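Local coordinates for protein SGNH-hydrolase family esterase (Altererythrobacter indicus, PDB 7C2A) that belongs to the SGNH-hydrolase family of esterases, is probably a GDSL-type lipid or ester hydrolase, and may act as a lysophospholipase, at residues R6-F11 / I40-I45; Q95-I100 / G132-L137. One frame throughout, in Å; residues are numbered along the deposited sequence.

How the contacts relate
Contacts 1 and 2 illustrate two of the kinds of joint found in a three-layer alpha/beta/alpha fold. Contact 1 lies within the sheet, pairing the first strand with an outermost one; contact 2 lies within a helical layer, between helix 90-106 and helix 133-140, and shares neither element. Main-chain hydrogen bonds therefore dominate the first, whereas the second has none across it and rests on aliphatic and aromatic side chains. Contact 2 is largely buried, Ser98 alone of its touching residues being partly exposed; contact 1 is only partly buried: Val7 to Ala10 lie inside, most of the outer segment is partly exposed, and Arg6 is exposed. Their centres are 22 Å apart, yet Phe11 CE2 packs 4.2 Å from Ile100 CG2, sheet against helical layer.

Contact 1 (R6-F11 / I40-I45); sequences RVILAF and INARII. With ACT (acetate ion), chain G.
Val7 holds CG1 anti to its backbone N (chi1 177°), while Ile45 sets CD1 nearly anti to CA (chi2 153°); the two side chains are oblique to each other, with Val7 CG1 3.6 Å from Ile45 CD1. The shorter branch of Ile45 works the other way along the strand: its CG2 touches Leu9 CD1 at 3.8 Å. On the same face the Arg43 side chain runs beside Val7, pointing the same way, with Val7 CG1 over one face of the guanidinium, whose NH2 makes a salt bridge to Asp70. Helix 54-66 packs on Leu9 here. This is parallel beta pairing in the central sheet of an SGNH hydrolase, the segments only 23° from parallel; strand 42-48 is outermost within the chain, and helix 27-35 lies in the beta-alpha-beta crossover between the two. As parallel register requires, Ile8 bonds to the two residues that flank its partner Ile44: its N donates to Arg43 O at 3.1 Å and its O accepts from Ile45 N at 2.8 Å. Arg6 N to Asn41 O, Arg43 N to Arg6 O and Ala10 N to Ile45 O extend the series. Under helix 27-35, Ile8 CD1 rests on Ala42 CB at 4.0 Å and Ala10 CB on Ile44 CG2 at 3.8 Å. At the exposed end Arg6 NH1 donates a hydrogen bond to acetate OXT at 2.9 Å, the ion probably coming from the crystallisation liquor, while Arg6 NE forms a salt bridge with Glu73.

Contact 2 (Q95-I100 / G132-L137); sequences QNLSGI and GIYPYL
Leu97 and Leu137 cross at about a right angle, and their aliphatic contact is the centre of this helix pair. The CD1 methyl of Leu137 fits against the base and one branch of its partner, 3.6 Å from Leu97 CB and 3.7 Å from Leu97 CD1. Leu97 CD1 also reaches Ile133 CD1 at 4.0 Å. The Ile133 branch starts between the backbone N and the carbonyl carbon (chi1 75°), and CG1 thereby comes to lie over one face of the neighbouring Tyr134 ring, toward its rim.

The aromatic part is slight: Leu97 CD1 comes obliquely to Tyr134 CE1 at 3.9 Å, the two side chains again running at roughly a right angle. Tyr134 OH donates or accepts nothing across the pair but is hydrogen-bonded to Leu79 O, a bond that helps fix the ring beside Leu97.

The closest polar-to-apolar approach is Ser98 OG to Leu137 CD2, 3.2 Å; the hydroxyl is satisfied within its own helix by Arg94 O. An alanine in place of Leu137, lacking both methyl branches, would probably open a gap beside Leu97 CB and CD1 and leave the Leu97 side chain freer to turn.

No hydrogen bond spans the pair, and the axes of the short helical segments come no closer than 10.7 Å, at 32°. Tyr134 and Leu137 also press on Leu113 of strand 111-114. Two helices from successive beta-alpha-beta units, side by side on one face of a parallel sheet, are typical of the three-layer alpha/beta/alpha fold of SGNH hydrolases.

Contact 1 (R6-F11 / I40-I45)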
ATOM      1  N   ARG A   6      -0.311  13.260 -19.675  1.00 11.34           N
ATOM      2  CA  ARG A   6       0.541  12.098 -19.457  1.00 11.51           C
ATOM      3  C   ARG A   6      -0.170  11.080 -18.575  1.00 12.03           C
ATOM      4  O   ARG A   6      -0.661  11.412 -17.493  1.00 15.56           O
ATOM      5  CB  ARG A   6       1.836  12.511 -18.760  1.00 12.11           C
ATOM      6  CG  ARG A   6       2.487  13.771 -19.311  1.00 12.24           C
ATOM      7  CD  ARG A   6       3.011  13.573 -20.739  1.00 12.91           C
ATOM      8  NE  ARG A   6       3.794  12.347 -20.890  1.00 13.05           N
ATOM      9  CZ  ARG A   6       5.068  12.229 -20.520  1.00 13.15           C
ATOM     10  NH1 ARG A   6       5.717  13.247 -19.968  1.00 14.02           N
ATOM     11  NH2 ARG A   6       5.695  11.069 -20.686  1.00 14.93           N
ATOM     12  N   VAL A   7      -0.173   9.826 -18.997  1.00 10.51           N
ATOM     13  CA  VAL A   7      -0.929   8.792 -18.308  1.00  9.72           C
ATOM     14  C   VAL A   7      -0.036   8.060 -17.315  1.00 10.06           C
ATOM     15  O   VAL A   7       1.011   7.516 -17.686  1.00 10.26           O
ATOM     16  CB  VAL A   7      -1.568   7.832 -19.316  1.00 11.23           C
ATOM     17  CG1 VAL A   7      -2.299   6.723 -18.599  1.00 11.05           C
ATOM     18  CG2 VAL A   7      -2.508   8.608 -20.246  1.00 12.66           C
ATOM     19  N   ILE A   8      -0.455   8.032 -16.053  1.00  9.57           N
ATOM     20  CA  ILE A   8       0.271   7.347 -14.990  1.00  8.50           C
ATOM     21  C   ILE A   8      -0.674   6.347 -14.347  1.00  8.54           C
ATOM     22  O   ILE A   8      -1.808   6.693 -14.014  1.00 10.80           O
ATOM     23  CB  ILE A   8       0.796   8.333 -13.927  1.00  9.65           C
ATOM     24  CG1 ILE A   8       1.713   9.381 -14.568  1.00  9.53           C
ATOM     25  CG2 ILE A   8       1.498   7.577 -12.796  1.00 10.23           C
ATOM     26  CD1 ILE A   8       2.147  10.491 -13.625  1.00 11.84           C
ATOM     27  N   LEU A   9      -0.219   5.105 -14.190  1.00  8.99           N
ATOM     28  CA  LEU A   9      -0.991   4.093 -13.478  1.00  8.59           C
ATOM     29  C   LEU A   9      -0.586   4.080 -12.007  1.00  8.89           C
ATOM     30  O   LEU A   9       0.587   3.868 -11.695  1.00  9.94           O
ATOM     31  CB  LEU A   9      -0.713   2.724 -14.093  1.00  9.57           C
ATOM     32  CG  LEU A   9      -1.421   1.561 -13.400  1.00  9.82           C
ATOM     33  CD1 LEU A   9      -2.933   1.683 -13.553  1.00 12.43           C
ATOM     34  CD2 LEU A   9      -0.947   0.212 -13.933  1.00 11.14           C
ATOM     35  N   ALA A  10      -1.543   4.299 -11.112  1.00  8.51           N
ATOM     36  CA  ALA A  10      -1.318   4.184  -9.671  1.00  8.69           C
ATOM     37  C   ALA A  10      -1.890   2.840  -9.230  1.00  8.71           C
ATOM     38  O   ALA A  10      -3.097   2.698  -9.038  1.00  9.45           O
ATOM     39  CB  ALA A  10      -1.957   5.360  -8.936  1.00  9.43           C
ATOM     40  N   PHE A  11      -1.016   1.840  -9.093  1.00  7.91           N
ATOM     41  CA  PHE A  11      -1.418   0.455  -8.861  1.00  8.02           C
ATOM     42  C   PHE A  11      -1.105   0.117  -7.410  1.00  7.82           C
ATOM     43  O   PHE A  11       0.063  -0.062  -7.060  1.00  9.02           O
ATOM     44  CB  PHE A  11      -0.652  -0.455  -9.822  1.00  8.49           C
ATOM     45  CG  PHE A  11      -1.169  -1.866  -9.878  1.00  8.11           C
ATOM     46  CD1 PHE A  11      -2.353  -2.164 -10.530  1.00  9.55           C
ATOM     47  CD2 PHE A  11      -0.463  -2.911  -9.280  1.00  8.78           C
ATOM     48  CE1 PHE A  11      -2.837  -3.475 -10.593  1.00  9.56           C
ATOM     49  CE2 PHE A  11      -0.930  -4.221  -9.342  1.00  9.83           C
ATOM     50  CZ  PHE A  11      -2.116  -4.504  -9.991  1.00 10.18           C
ATOM     51  N   ILE A  40       3.785  19.328 -15.396  1.00 11.52           N
ATOM     52  CA  ILE A  40       3.226  18.086 -15.924  1.00 11.52           C
ATOM     53  C   ILE A  40       1.714  18.122 -15.794  1.00 10.34           C
ATOM     54  O   ILE A  40       1.184  18.330 -14.699  1.00 11.65           O
ATOM     55  CB  ILE A  40       3.784  16.860 -15.173  1.00 11.58           C
ATOM     56  CG1 ILE A  40       5.278  16.717 -15.432  1.00 11.87           C
ATOM     57  CG2 ILE A  40       3.024  15.584 -15.563  1.00 12.52           C
ATOM     58  CD1 ILE A  40       5.998  15.842 -14.418  1.00 14.39           C
ATOM     59  N   ASN A  41       1.015  17.877 -16.911  1.00 11.14           N
ATOM     60  CA  ASN A  41      -0.414  17.589 -16.902  1.00 11.15           C
ATOM     61  C   ASN A  41      -0.552  16.078 -16.996  1.00 11.12           C
ATOM     62  O   ASN A  41      -0.296  15.491 -18.055  1.00 10.47           O
ATOM     63  CB  ASN A  41      -1.127  18.257 -18.074  1.00 12.66           C
ATOM     64  CG  ASN A  41      -1.391  19.724 -17.830  1.00 13.60           C
ATOM     65  OD1 ASN A  41      -1.847  20.116 -16.756  1.00 19.34           O
ATOM     66  ND2 ASN A  41      -1.093  20.548 -18.826  1.00 14.32           N
ATOM     67  N   ALA A  42      -0.930  15.451 -15.888  1.00 11.72           N
ATOM     68  CA  ALA A  42      -1.078  14.008 -15.809  1.00 11.08           C
ATOM     69  C   ALA A  42      -2.545  13.631 -15.675  1.00 13.37           C
ATOM     70  O   ALA A  42      -3.369  14.401 -15.168  1.00 14.63           O
ATOM     71  CB  ALA A  42      -0.305  13.453 -14.612  1.00 16.22           C
ATOM     72  N   ARG A  43      -2.867  12.445 -16.164  1.00 10.48           N
ATOM     73  CA  ARG A  43      -4.108  11.760 -15.846  1.00 10.74           C
ATOM     74  C   ARG A  43      -3.667  10.517 -15.099  1.00 10.56           C
ATOM     75  O   ARG A  43      -3.028   9.636 -15.683  1.00 11.93           O
ATOM     76  CB  ARG A  43      -4.866  11.369 -17.110  1.00 11.94           C
ATOM     77  CG  ARG A  43      -6.117  10.570 -16.810  1.00 13.55           C
ATOM     78  CD  ARG A  43      -7.021  10.391 -18.024  1.00 17.34           C
ATOM     79  NE  ARG A  43      -6.525   9.446 -19.028  1.00 16.25           N
ATOM     80  CZ  ARG A  43      -6.590   8.120 -18.921  1.00 19.06           C
ATOM     81  NH1 ARG A  43      -7.095   7.555 -17.831  1.00 16.81           N
ATOM     82  NH2 ARG A  43      -6.147   7.353 -19.910  1.00 16.59           N
ATOM     83  N   ILE A  44      -3.942  10.469 -13.806  1.00 10.36           N
ATOM     84  CA  ILE A  44      -3.504   9.348 -12.993  1.00 10.64           C
ATOM     85  C   ILE A  44      -4.663   8.383 -12.841  1.00 11.77           C
ATOM     86  O   ILE A  44      -5.705   8.725 -12.266  1.00 14.54           O
ATOM     87  CB  ILE A  44      -2.937   9.797 -11.642  1.00 11.07           C
ATOM     88  CG1 ILE A  44      -1.806  10.803 -11.886  1.00 11.64           C
ATOM     89  CG2 ILE A  44      -2.430   8.577 -10.880  1.00 11.46           C
ATOM     90  CD1 ILE A  44      -0.977  11.136 -10.665  1.00 11.64           C
ATOM     91  N   ILE A  45      -4.471   7.176 -13.368  1.00 10.01           N
ATOM     92  CA  ILE A  45      -5.430   6.088 -13.232  1.00 11.09           C
ATOM     93  C   ILE A  45      -5.347   5.584 -11.804  1.00  9.84           C
ATOM     94  O   ILE A  45      -4.306   5.070 -11.376  1.00 11.01           O
ATOM     95  CB  ILE A  45      -5.080   4.939 -14.187  1.00 11.20           C
ATOM     96  CG1 ILE A  45      -4.934   5.401 -15.630  1.00 13.68           C
ATOM     97  CG2 ILE A  45      -6.093   3.811 -14.068  1.00 13.46           C
ATOM     98  CD1 ILE A  45      -4.003   4.495 -16.402  1.00 14.26           C
TER
HETATM   99  C   ACT G 206       6.112  16.450 -19.437  1.00 23.83           C
HETATM  100  O   ACT G 206       7.226  15.856 -19.503  1.00 25.07           O
HETATM  101  OXT ACT G 206       4.955  15.953 -19.373  1.00 16.83           O
HETATM  102  CH3 ACT G 206       6.159  18.010 -19.421  1.00 26.70           C

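Contact 2 (Q95-I100 / G132-L137)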
ATOM      1  N   GLN A  95       8.036 -12.532  -4.379  1.00  9.09           N
ATOM      2  CA  GLN A  95       7.758 -13.276  -5.603  1.00  9.93           C
ATOM      3  C   GLN A  95       6.553 -12.706  -6.335  1.00  8.80           C
ATOM      4  O   GLN A  95       6.570 -12.566  -7.561  1.00  9.52           O
ATOM      5  CB  GLN A  95       7.498 -14.736  -5.254  1.00 11.68           C
ATOM      6  CG  GLN A  95       8.676 -15.471  -4.644  1.00 19.48           C
ATOM      7  CD  GLN A  95       8.245 -16.649  -3.775  1.00 30.03           C
ATOM      8  OE1 GLN A  95       7.142 -17.183  -3.926  1.00 29.59           O
ATOM      9  NE2 GLN A  95       9.117 -17.054  -2.855  1.00 28.03           N
ATOM     10  N   ASN A  96       5.492 -12.378  -5.596  1.00  9.15           N
ATOM     11  CA  ASN A  96       4.303 -11.823  -6.233  1.00  8.90           C
ATOM     12  C   ASN A  96       4.597 -10.464  -6.850  1.00  8.97           C
ATOM     13  O   ASN A  96       4.203 -10.191  -7.994  1.00  9.59           O
ATOM     14  CB  ASN A  96       3.172 -11.713  -5.211  1.00  9.67           C
ATOM     15  CG  ASN A  96       2.677 -13.053  -4.725  1.00  9.31           C
ATOM     16  OD1 ASN A  96       2.852 -14.078  -5.395  1.00 11.82           O
ATOM     17  ND2 ASN A  96       2.036 -13.055  -3.569  1.00 10.83           N
ATOM     18  N   LEU A  97       5.305  -9.605  -6.113  1.00  8.85           N
ATOM     19  CA  LEU A  97       5.689  -8.312  -6.666  1.00  9.16           C
ATOM     20  C   LEU A  97       6.583  -8.479  -7.883  1.00  8.49           C
ATOM     21  O   LEU A  97       6.474  -7.712  -8.848  1.00  9.64           O
ATOM     22  CB  LEU A  97       6.389  -7.471  -5.601  1.00  9.81           C
ATOM     23  CG  LEU A  97       5.454  -6.753  -4.631  1.00 10.81           C
ATOM     24  CD1 LEU A  97       6.168  -6.367  -3.348  1.00 11.49           C
ATOM     25  CD2 LEU A  97       4.832  -5.527  -5.280  1.00 12.40           C
ATOM     26  N   SER A  98       7.463  -9.492  -7.869  1.00  9.77           N
ATOM     27  CA  SER A  98       8.303  -9.753  -9.035  1.00 10.33           C
ATOM     28  C   SER A  98       7.453 -10.022 -10.270  1.00  9.65           C
ATOM     29  O   SER A  98       7.773  -9.552 -11.364  1.00 10.56           O
ATOM     30  CB  SER A  98       9.223 -10.946  -8.765  1.00 11.12           C
ATOM     31  OG  SER A  98      10.190 -10.662  -7.781  1.00 12.92           O
ATOM     32  N   GLY A  99       6.372 -10.786 -10.113  1.00  9.54           N
ATOM     33  CA  GLY A  99       5.500 -11.055 -11.245  1.00 10.03           C
ATOM     34  C   GLY A  99       4.821  -9.802 -11.768  1.00  9.73           C
ATOM     35  O   GLY A  99       4.645  -9.647 -12.977  1.00  9.93           O
ATOM     36  N   ILE A 100       4.434  -8.891 -10.871  1.00  9.09           N
ATOM     37  CA  ILE A 100       3.854  -7.616 -11.297  1.00  9.94           C
ATOM     38  C   ILE A 100       4.872  -6.803 -12.088  1.00  8.91           C
ATOM     39  O   ILE A 100       4.577  -6.277 -13.172  1.00 10.13           O
ATOM     40  CB  ILE A 100       3.336  -6.821 -10.085  1.00  8.91           C
ATOM     41  CG1 ILE A 100       2.204  -7.582  -9.397  1.00 10.10           C
ATOM     42  CG2 ILE A 100       2.877  -5.429 -10.516  1.00  9.74           C
ATOM     43  CD1 ILE A 100       1.881  -7.065  -8.017  1.00 10.02           C
ATOM     44  N   GLY A 132      13.512  -5.493   3.315  1.00  9.62           N
ATOM     45  CA  GLY A 132      14.524  -5.651   2.284  1.00  9.87           C
ATOM     46  C   GLY A 132      13.993  -6.057   0.923  1.00  9.50           C
ATOM     47  O   GLY A 132      14.746  -6.012  -0.055  1.00 10.47           O
ATOM     48  N   ILE A 133      12.725  -6.455   0.816  1.00  9.24           N
ATOM     49  CA  ILE A 133      12.260  -6.898  -0.500  1.00  9.08           C
ATOM     50  C   ILE A 133      12.208  -5.739  -1.485  1.00  9.38           C
ATOM     51  O   ILE A 133      12.419  -5.936  -2.683  1.00  9.98           O
ATOM     52  CB  ILE A 133      10.937  -7.690  -0.454  1.00 10.41           C
ATOM     53  CG1 ILE A 133       9.726  -6.784  -0.211  1.00 10.17           C
ATOM     54  CG2 ILE A 133      11.018  -8.823   0.556  1.00 11.10           C
ATOM     55  CD1 ILE A 133       8.389  -7.517  -0.225  1.00 12.22           C
ATOM     56  N   TYR A 134      11.956  -4.515  -1.002  1.00  8.86           N
ATOM     57  CA  TYR A 134      11.767  -3.394  -1.921  1.00  9.21           C
ATOM     58  C   TYR A 134      13.066  -2.953  -2.586  1.00  9.52           C
ATOM     59  O   TYR A 134      13.090  -2.814  -3.823  1.00 10.13           O
ATOM     60  CB  TYR A 134      10.993  -2.260  -1.232  1.00 10.76           C
ATOM     61  CG  TYR A 134       9.596  -2.715  -0.865  1.00  8.91           C
ATOM     62  CD1 TYR A 134       8.558  -2.660  -1.789  1.00  9.10           C
ATOM     63  CD2 TYR A 134       9.322  -3.257   0.386  1.00  9.65           C
ATOM     64  CE1 TYR A 134       7.293  -3.129  -1.484  1.00  9.27           C
ATOM     65  CE2 TYR A 134       8.059  -3.720   0.705  1.00  9.54           C
ATOM     66  CZ  TYR A 134       7.051  -3.656  -0.236  1.00  7.65           C
ATOM     67  OH  TYR A 134       5.814  -4.132   0.116  1.00  9.47           O
ATOM     68  N   PRO A 135      14.168  -2.723  -1.861  1.00 10.39           N
ATOM     69  CA  PRO A 135      15.427  -2.428  -2.564  1.00 11.66           C
ATOM     70  C   PRO A 135      15.866  -3.557  -3.471  1.00 12.07           C
ATOM     71  O   PRO A 135      16.433  -3.301  -4.543  1.00 12.96           O
ATOM     72  CB  PRO A 135      16.431  -2.172  -1.431  1.00 12.63           C
ATOM     73  CG  PRO A 135      15.617  -1.871  -0.240  1.00 16.73           C
ATOM     74  CD  PRO A 135      14.319  -2.590  -0.399  1.00 10.45           C
ATOM     75  N   TYR A 136      15.602  -4.803  -3.087  1.00 11.18           N
ATOM     76  CA  TYR A 136      15.944  -5.924  -3.949  1.00 11.23           C
ATOM     77  C   TYR A 136      15.183  -5.840  -5.268  1.00 12.00           C
ATOM     78  O   TYR A 136      15.765  -5.997  -6.351  1.00 12.80           O
ATOM     79  CB  TYR A 136      15.634  -7.239  -3.235  1.00 13.72           C
ATOM     80  CG  TYR A 136      15.776  -8.437  -4.134  1.00 16.68           C
ATOM     81  CD1 TYR A 136      17.009  -9.054  -4.305  1.00 19.29           C
ATOM     82  CD2 TYR A 136      14.684  -8.952  -4.810  1.00 16.39           C
ATOM     83  CE1 TYR A 136      17.149 -10.148  -5.131  1.00 23.36           C
ATOM     84  CE2 TYR A 136      14.815 -10.052  -5.642  1.00 20.41           C
ATOM     85  CZ  TYR A 136      16.051 -10.637  -5.791  1.00 19.31           C
ATOM     86  OH  TYR A 136      16.185 -11.731  -6.616  1.00 27.07           O
ATOM     87  N   LEU A 137      13.871  -5.609  -5.195  1.00 10.40           N
ATOM     88  CA  LEU A 137      13.052  -5.555  -6.401  1.00 11.09           C
ATOM     89  C   LEU A 137      13.430  -4.375  -7.282  1.00 10.41           C
ATOM     90  O   LEU A 137      13.452  -4.498  -8.514  1.00 11.93           O
ATOM     91  CB  LEU A 137      11.580  -5.449  -6.018  1.00 12.04           C
ATOM     92  CG  LEU A 137      10.961  -6.698  -5.397  1.00 12.29           C
ATOM     93  CD1 LEU A 137       9.686  -6.332  -4.635  1.00 13.27           C
ATOM     94  CD2 LEU A 137      10.676  -7.748  -6.466  1.00 16.51           C
TER